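Local coordinates for phosphate-binding protein (Xanthomonas axonopodis pv. citri, PDB 5UB3), which probably serves as a periplasmic ligand-binding sensor of the phosphonate-binding type, working as a pair with a diguanylate cyclase, at residues 65-77 against 265-277. Sequence-based numbering, arbitrary orientation.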
# COMPACT_ATOMS: atom_id res chain seq x y z
N GLU A 65 3.35 -1.83 -5.87
CA GLU A 65 2.36 -1.78 -4.73
C GLU A 65 3.06 -1.59 -3.43
O GLU A 65 4.26 -1.92 -3.30
CB GLU A 65 1.63 -3.10 -4.59
CG GLU A 65 0.72 -3.41 -5.72
CD GLU A 65 -0.47 -2.50 -5.83
OE1 GLU A 65 -0.76 -1.76 -4.91
OE2 GLU A 65 -1.10 -2.57 -6.91
N THR A 66 2.30 -1.14 -2.43
CA THR A 66 2.85 -1.13 -1.10
C THR A 66 2.95 -2.57 -0.66
O THR A 66 2.27 -3.39 -1.16
CB THR A 66 1.96 -0.34 -0.16
OG1 THR A 66 0.73 -1.04 -0.09
CG2 THR A 66 1.77 1.13 -0.71
N THR A 67 3.81 -2.85 0.30
CA THR A 67 4.14 -4.22 0.62
C THR A 67 3.01 -5.09 1.16
O THR A 67 3.01 -6.26 0.89
CB THR A 67 5.33 -4.24 1.56
OG1 THR A 67 5.10 -3.33 2.62
CG2 THR A 67 6.56 -3.82 0.80
N GLY A 68 2.09 -4.54 1.95
CA GLY A 68 0.94 -5.29 2.38
C GLY A 68 0.05 -5.77 1.24
O GLY A 68 -0.29 -6.95 1.17
N ALA A 69 -0.39 -4.87 0.37
CA ALA A 69 -1.13 -5.22 -0.85
C ALA A 69 -0.39 -6.23 -1.63
O ALA A 69 -0.95 -7.18 -2.21
CB ALA A 69 -1.38 -3.98 -1.70
N ALA A 70 0.91 -6.03 -1.68
CA ALA A 70 1.75 -6.98 -2.43
C ALA A 70 1.61 -8.37 -1.87
O ALA A 70 1.53 -9.33 -2.62
CB ALA A 70 3.21 -6.54 -2.42
N MET A 71 1.63 -8.47 -0.54
CA MET A 71 1.52 -9.75 0.10
C MET A 71 0.13 -10.34 -0.09
O MET A 71 0.04 -11.55 -0.21
CB MET A 71 1.97 -9.69 1.57
CG MET A 71 3.44 -9.32 1.71
SD MET A 71 4.54 -10.48 0.91
CE MET A 71 4.88 -9.73 -0.72
N LEU A 72 -0.92 -9.50 -0.15
CA LEU A 72 -2.24 -10.04 -0.51
C LEU A 72 -2.14 -10.76 -1.86
O LEU A 72 -2.70 -11.86 -2.05
CB LEU A 72 -3.30 -8.95 -0.63
CG LEU A 72 -3.62 -8.26 0.67
CD1 LEU A 72 -4.55 -7.08 0.41
CD2 LEU A 72 -4.28 -9.21 1.61
N LEU A 73 -1.44 -10.13 -2.80
CA LEU A 73 -1.33 -10.73 -4.12
C LEU A 73 -0.49 -12.01 -4.06
O LEU A 73 -0.90 -13.03 -4.62
CB LEU A 73 -0.75 -9.76 -5.12
CG LEU A 73 -1.45 -8.43 -5.30
CD1 LEU A 73 -0.62 -7.49 -6.17
CD2 LEU A 73 -2.84 -8.64 -5.86
N GLU A 74 0.65 -11.97 -3.39
CA GLU A 74 1.49 -13.19 -3.27
C GLU A 74 0.73 -14.32 -2.58
O GLU A 74 0.82 -15.46 -3.00
CB GLU A 74 2.80 -12.92 -2.52
CG GLU A 74 3.80 -14.04 -2.66
CD GLU A 74 5.12 -13.75 -1.99
OE1 GLU A 74 6.18 -13.99 -2.58
OE2 GLU A 74 5.06 -13.38 -0.85
N GLN A 75 -0.04 -14.00 -1.55
CA GLN A 75 -0.78 -15.04 -0.81
C GLN A 75 -1.81 -15.76 -1.62
O GLN A 75 -1.99 -16.95 -1.47
CB GLN A 75 -1.49 -14.47 0.40
CG GLN A 75 -0.53 -14.13 1.50
CD GLN A 75 -1.19 -13.27 2.56
OE1 GLN A 75 -2.43 -13.04 2.56
NE2 GLN A 75 -0.38 -12.84 3.53
N ARG A 76 -2.49 -15.02 -2.47
CA ARG A 76 -3.39 -15.60 -3.43
C ARG A 76 -2.65 -16.31 -4.56
O ARG A 76 -3.29 -16.84 -5.43
CB ARG A 76 -4.35 -14.56 -3.97
CG ARG A 76 -5.26 -13.99 -2.89
CD ARG A 76 -6.12 -12.91 -3.48
NE ARG A 76 -7.22 -12.61 -2.59
CZ ARG A 76 -7.25 -11.64 -1.68
NH1 ARG A 76 -6.22 -10.82 -1.49
NH2 ARG A 76 -8.35 -11.48 -0.96
N GLY A 77 -1.32 -16.38 -4.56
CA GLY A 77 -0.60 -17.19 -5.56
C GLY A 77 -0.43 -16.56 -6.93
O GLY A 77 -0.02 -17.24 -7.88
N LEU A 265 9.45 -9.24 4.25
CA LEU A 265 8.21 -9.52 3.52
C LEU A 265 7.52 -10.75 4.03
O LEU A 265 6.30 -10.79 4.11
CB LEU A 265 8.45 -9.64 2.02
CG LEU A 265 8.80 -8.32 1.36
CD1 LEU A 265 9.07 -8.63 -0.15
CD2 LEU A 265 7.69 -7.29 1.49
N GLN A 266 8.30 -11.77 4.39
CA GLN A 266 7.72 -12.97 4.97
C GLN A 266 6.99 -12.66 6.32
O GLN A 266 5.87 -13.14 6.56
CB GLN A 266 8.81 -14.04 5.07
CG GLN A 266 8.32 -15.43 5.37
CD GLN A 266 7.77 -15.52 6.78
OE1 GLN A 266 8.47 -15.19 7.73
NE2 GLN A 266 6.51 -15.92 6.93
N GLU A 267 7.60 -11.83 7.16
CA GLU A 267 6.95 -11.48 8.46
C GLU A 267 5.68 -10.66 8.22
O GLU A 267 4.66 -10.88 8.86
CB GLU A 267 7.87 -10.69 9.32
CG GLU A 267 8.96 -11.57 9.87
CD GLU A 267 10.09 -10.79 10.54
OE1 GLU A 267 10.01 -9.54 10.62
OE2 GLU A 267 11.06 -11.44 10.98
N LEU A 268 5.77 -9.74 7.27
CA LEU A 268 4.62 -8.94 6.91
C LEU A 268 3.56 -9.82 6.32
O LEU A 268 2.39 -9.74 6.72
CB LEU A 268 5.02 -7.83 5.95
CG LEU A 268 3.87 -7.06 5.30
CD1 LEU A 268 2.97 -6.41 6.33
CD2 LEU A 268 4.45 -6.02 4.39
N SER A 269 3.93 -10.68 5.39
CA SER A 269 2.99 -11.63 4.87
C SER A 269 2.27 -12.46 5.96
O SER A 269 1.04 -12.58 5.96
CB SER A 269 3.63 -12.54 3.88
OG SER A 269 2.60 -13.33 3.37
N ALA A 270 3.01 -12.97 6.93
CA ALA A 270 2.37 -13.70 8.06
C ALA A 270 1.35 -12.79 8.76
O ALA A 270 0.25 -13.20 9.06
CB ALA A 270 3.40 -14.17 9.04
N GLY A 271 1.71 -11.55 8.95
CA GLY A 271 0.83 -10.62 9.62
C GLY A 271 -0.42 -10.31 8.84
O GLY A 271 -1.50 -10.23 9.39
N VAL A 272 -0.26 -10.10 7.54
CA VAL A 272 -1.38 -9.93 6.63
C VAL A 272 -2.25 -11.15 6.65
O VAL A 272 -3.47 -11.01 6.66
CB VAL A 272 -0.89 -9.63 5.18
CG1 VAL A 272 -2.00 -9.77 4.15
CG2 VAL A 272 -0.27 -8.23 5.15
N GLN A 273 -1.64 -12.36 6.62
CA GLN A 273 -2.45 -13.58 6.59
C GLN A 273 -3.27 -13.65 7.86
O GLN A 273 -4.41 -14.04 7.85
CB GLN A 273 -1.58 -14.87 6.49
CG GLN A 273 -2.38 -16.15 6.37
CD GLN A 273 -3.22 -16.16 5.10
OE1 GLN A 273 -4.47 -16.05 5.13
NE2 GLN A 273 -2.53 -16.18 4.00
N ARG A 274 -2.66 -13.27 8.95
CA ARG A 274 -3.36 -13.29 10.24
C ARG A 274 -4.53 -12.34 10.23
O ARG A 274 -5.62 -12.67 10.75
CB ARG A 274 -2.40 -12.92 11.33
CG ARG A 274 -2.99 -12.97 12.71
CD ARG A 274 -1.97 -12.47 13.71
NE ARG A 274 -2.47 -12.54 15.06
CZ ARG A 274 -1.79 -12.21 16.15
NH1 ARG A 274 -0.53 -11.75 16.11
NH2 ARG A 274 -2.37 -12.35 17.30
N VAL A 275 -4.32 -11.15 9.68
CA VAL A 275 -5.43 -10.19 9.54
C VAL A 275 -6.56 -10.82 8.69
O VAL A 275 -7.76 -10.77 9.02
CB VAL A 275 -4.96 -8.86 8.92
CG1 VAL A 275 -6.17 -7.98 8.56
CG2 VAL A 275 -4.06 -8.12 9.89
N ARG A 276 -6.14 -11.43 7.60
CA ARG A 276 -7.09 -12.04 6.70
C ARG A 276 -7.84 -13.20 7.36
O ARG A 276 -9.04 -13.36 7.16
CB ARG A 276 -6.39 -12.51 5.49
CG ARG A 276 -6.04 -11.37 4.56
CD ARG A 276 -5.39 -11.97 3.35
NE ARG A 276 -6.41 -12.66 2.55
CZ ARG A 276 -6.16 -13.67 1.73
NH1 ARG A 276 -4.92 -14.11 1.53
NH2 ARG A 276 -7.19 -14.21 1.06
N ASP A 277 -7.12 -13.99 8.12
CA ASP A 277 -7.69 -15.14 8.81
C ASP A 277 -8.67 -14.68 9.91
O ASP A 277 -9.69 -15.31 10.11
CB ASP A 277 -6.58 -16.05 9.31
CG ASP A 277 -5.91 -16.81 8.19
OD1 ASP A 277 -6.49 -16.84 7.07
OD2 ASP A 277 -4.84 -17.39 8.41
O HOH W 1 2.92 -14.20 0.72
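Q75 reaches from the last turn of helix 67-75 into a hole formed by S269, V272, Q273 and R276, a knob-into-hole fit in which both ends of its amide are used. With CG beside the backbone N (chi1 -73°) and the chain extended beyond it, the amide lies along helix 265-277. Its NE2 gives an almost straight bond to S269 OG, 3.0 Å away and in the amide plane, while OE1 accepts from R276 NH1 at 2.9 Å through a lone pair, amide and guanidinium being nearly coplanar. Glutamine suits the place because one flat amide carries the donor for S269 and the acceptor for R276. S269 OG also meets a water that donates to E74 OE2, linking the hydroxyl directly to Q75 and, through the water, to E74.

The guanidinium of R76 stacks, offset and tilted by 29°, on one face of R276, centres 4.1 Å apart; the in-plane bond to Q75 OE1 leaves that face to R76 and may partly offset the like charges. L72 CD2 touches both R276 CD, at 3.4 Å, and V272 CG1, a tight carbon pair at 3.5 Å.

Farther toward the start of helix 67-75, the flexible M71 bends so that SD rests 3.7 Å from S269 CB and near L265. The bare backbone of G68 meets L268 CD2 through its N, at 3.7 Å, and V272 CG2 through its O. T67 turns its CG2 to L265 CD2, at 3.7 Å, and its CB to L268 CD2, while its OG1 bonds to P210 O.

Around this interface, L72 and R76 also touch helix 48-56. Segments 67-75 and 265-277 cross at -75°, where the C-terminal helix, packed on helix 124-136 through L268 and V275, meets the helix after strand 62-66, consistent with the two-lobed periplasmic binding protein fold.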